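Local coordinates for exotoxin type A (Streptococcus pyogenes phage T12, PDB 1FNU), which probably acts as a secreted superantigen toxin of the staphylococcal and streptococcal family, the erythrogenic toxin associated with scarlet fever, at residues N109-K115 with I133-M139. Numbering follows the deposited sequence.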
loop_
_atom_site.group_PDB
_atom_site.type_symbol
_atom_site.label_atom_id
_atom_site.label_comp_id
_atom_site.label_asym_id
_atom_site.label_seq_id
_atom_site.Cartn_x
_atom_site.Cartn_y
_atom_site.Cartn_z
ATOM N N ASN A 109 -20.985 -24.032 22.090
ATOM C CA ASN A 109 -19.995 -23.302 22.873
ATOM C C ASN A 109 -20.660 -22.184 23.610
ATOM O O ASN A 109 -20.005 -21.428 24.307
ATOM C CB ASN A 109 -18.918 -22.716 21.992
ATOM C CG ASN A 109 -17.837 -22.106 22.788
ATOM O OD1 ASN A 109 -17.213 -22.779 23.615
ATOM N ND2 ASN A 109 -17.586 -20.828 22.567
ATOM N N HIS A 110 -21.982 -22.132 23.450
ATOM C CA HIS A 110 -22.824 -21.131 24.042
ATOM C C HIS A 110 -23.262 -21.544 25.478
ATOM O O HIS A 110 -23.222 -22.727 25.897
ATOM C CB HIS A 110 -24.018 -20.875 23.104
ATOM C CG HIS A 110 -24.922 -19.757 23.523
ATOM N ND1 HIS A 110 -24.792 -18.467 23.044
ATOM C CD2 HIS A 110 -26.020 -19.748 24.323
ATOM C CE1 HIS A 110 -25.770 -17.716 23.526
ATOM N NE2 HIS A 110 -26.529 -18.469 24.303
ATOM N N LEU A 111 -23.634 -20.516 26.226
ATOM C CA LEU A 111 -24.040 -20.620 27.615
ATOM C C LEU A 111 -25.413 -19.974 27.818
ATOM O O LEU A 111 -25.644 -18.834 27.334
ATOM C CB LEU A 111 -23.021 -19.885 28.496
ATOM C CG LEU A 111 -21.679 -20.477 28.910
ATOM C CD1 LEU A 111 -20.837 -19.339 29.514
ATOM C CD2 LEU A 111 -21.877 -21.654 29.854
ATOM N N GLU A 112 -26.311 -20.670 28.536
ATOM C CA GLU A 112 -27.648 -20.094 28.800
ATOM C C GLU A 112 -27.527 -18.689 29.417
ATOM O O GLU A 112 -28.096 -17.717 28.931
ATOM C CB GLU A 112 -28.486 -20.980 29.766
ATOM C CG GLU A 112 -28.926 -22.393 29.261
ATOM C CD GLU A 112 -29.753 -22.421 27.915
ATOM O OE1 GLU A 112 -30.698 -21.607 27.735
ATOM O OE2 GLU A 112 -29.461 -23.301 27.061
ATOM N N ILE A 113 -26.788 -18.588 30.511
ATOM C CA ILE A 113 -26.640 -17.289 31.167
ATOM C C ILE A 113 -25.177 -16.868 31.038
ATOM O O ILE A 113 -24.286 -17.694 31.230
ATOM C CB ILE A 113 -26.895 -17.407 32.683
ATOM C CG1 ILE A 113 -27.970 -18.454 32.968
ATOM C CG2 ILE A 113 -27.288 -16.020 33.240
ATOM C CD1 ILE A 113 -28.056 -18.874 34.466
ATOM N N PRO A 114 -24.901 -15.580 30.762
ATOM C CA PRO A 114 -23.514 -15.102 30.636
ATOM C C PRO A 114 -22.644 -15.499 31.845
ATOM O O PRO A 114 -23.101 -15.431 32.984
ATOM C CB PRO A 114 -23.699 -13.577 30.535
ATOM C CG PRO A 114 -24.943 -13.451 29.740
ATOM C CD PRO A 114 -25.846 -14.476 30.491
ATOM N N LYS A 115 -21.403 -15.914 31.605
ATOM C CA LYS A 115 -20.531 -16.268 32.702
ATOM C C LYS A 115 -20.049 -14.897 33.145
ATOM O O LYS A 115 -19.765 -14.033 32.314
ATOM C CB LYS A 115 -19.373 -17.162 32.214
ATOM C CG LYS A 115 -18.823 -18.124 33.258
ATOM C CD LYS A 115 -18.097 -17.372 34.369
ATOM C CE LYS A 115 -18.371 -17.924 35.783
ATOM N NZ LYS A 115 -17.660 -19.126 36.289
ATOM N N ILE A 133 -16.821 -8.555 33.915
ATOM C CA ILE A 133 -16.983 -8.538 32.457
ATOM C C ILE A 133 -17.848 -9.814 32.323
ATOM O O ILE A 133 -18.063 -10.538 33.312
ATOM C CB ILE A 133 -15.653 -8.632 31.646
ATOM C CG1 ILE A 133 -14.882 -9.891 31.989
ATOM C CG2 ILE A 133 -14.783 -7.449 31.958
ATOM C CD1 ILE A 133 -13.766 -10.185 31.011
ATOM N N GLU A 134 -18.355 -10.066 31.123
ATOM C CA GLU A 134 -19.252 -11.195 30.859
ATOM C C GLU A 134 -19.031 -11.712 29.477
ATOM O O GLU A 134 -18.782 -10.922 28.591
ATOM C CB GLU A 134 -20.698 -10.759 30.778
ATOM C CG GLU A 134 -21.417 -10.323 31.955
ATOM C CD GLU A 134 -22.878 -10.125 31.538
ATOM O OE1 GLU A 134 -23.169 -9.179 30.771
ATOM O OE2 GLU A 134 -23.734 -10.961 31.922
ATOM N N THR A 135 -19.218 -13.016 29.305
ATOM C CA THR A 135 -19.135 -13.663 28.000
ATOM C C THR A 135 -20.236 -14.724 27.890
ATOM O O THR A 135 -20.658 -15.289 28.903
ATOM C CB THR A 135 -17.782 -14.350 27.760
ATOM O OG1 THR A 135 -17.828 -15.007 26.506
ATOM C CG2 THR A 135 -17.450 -15.406 28.834
ATOM N N ASN A 136 -20.686 -14.978 26.664
ATOM C CA ASN A 136 -21.712 -15.973 26.357
ATOM C C ASN A 136 -21.054 -17.281 25.913
ATOM O O ASN A 136 -21.751 -18.255 25.655
ATOM C CB ASN A 136 -22.629 -15.498 25.216
ATOM C CG ASN A 136 -23.324 -14.147 25.501
ATOM O OD1 ASN A 136 -23.832 -13.907 26.590
ATOM N ND2 ASN A 136 -23.369 -13.280 24.497
ATOM N N LYS A 137 -19.732 -17.313 25.850
ATOM C CA LYS A 137 -18.992 -18.503 25.429
ATOM C C LYS A 137 -18.320 -19.350 26.507
ATOM O O LYS A 137 -17.712 -18.841 27.465
ATOM C CB LYS A 137 -17.892 -18.118 24.416
ATOM C CG LYS A 137 -18.384 -17.420 23.138
ATOM C CD LYS A 137 -17.176 -17.079 22.187
ATOM C CE LYS A 137 -17.615 -16.237 21.005
ATOM N NZ LYS A 137 -17.948 -14.836 21.434
ATOM N N LYS A 138 -18.396 -20.666 26.318
ATOM C CA LYS A 138 -17.771 -21.625 27.223
ATOM C C LYS A 138 -16.252 -21.481 27.088
ATOM O O LYS A 138 -15.525 -21.401 28.087
ATOM C CB LYS A 138 -18.208 -23.046 26.855
ATOM C CG LYS A 138 -19.765 -23.281 27.040
ATOM C CD LYS A 138 -20.230 -24.651 26.451
ATOM C CE LYS A 138 -21.729 -24.980 26.581
ATOM N NZ LYS A 138 -21.820 -26.426 26.102
ATOM N N MET A 139 -15.789 -21.507 25.838
ATOM C CA MET A 139 -14.386 -21.310 25.534
ATOM C C MET A 139 -14.339 -19.948 24.786
ATOM O O MET A 139 -14.862 -19.777 23.649
ATOM C CB MET A 139 -13.801 -22.447 24.665
ATOM C CG MET A 139 -13.693 -23.840 25.294
ATOM S SD MET A 139 -12.705 -24.171 26.820
ATOM C CE MET A 139 -10.954 -23.805 26.525
#
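With its CG anti to the backbone N (chi1 -174°), Asn109 carries its amide across to the backbone of Met139, where both ends of the group are used; Lys138, its CG opposite its own carbonyl carbon (chi1 -64°) and its chain extended beyond, slides past Asn109 in the other direction. Asn109 OD1 accepts from Met139 N at 2.9 Å, the donor tilted from the carbonyl plane, while Asn109 ND2 returns a bond to Met139 O at 3.1 Å, with that oxygen close to the amide plane. Lys137 runs obliquely past this amide, its CB 3.3 Å from Asn109 ND2, and Asn109 O takes a nearly straight bond (169°) from Lys138 N. Leu111 lays its CG 3.9 Å from Lys138 CG, and its own N makes a weak bond to Asn136 O. After the corner at Glu112 and Ile113, Lys115 and Thr135 form an antiparallel hydrogen-bonded pair: Lys115 N lies 2.9 Å from Thr135 O, and Thr135 N bonds back to Lys115 O. The Pro114 ring lies alongside Glu134 and Asn136, its CG 3.4 Å from Asn136 OD1. At the bend, Thr135 OG1 accepts from Lys137 N in an ST turn, and Glu144 of helix 142-157 binds both Thr135 OG1 and, through a salt bridge, Lys137 NZ. Past the corners the beta-grasp hairpin 110-123/126-135 thus meets a second time, at the non-hydrogen-bonded pair His110-Lys137, which the two-pronged grip secures while fixing the buried Asn109 amide against rotation beside Thr104 of strand 96-105.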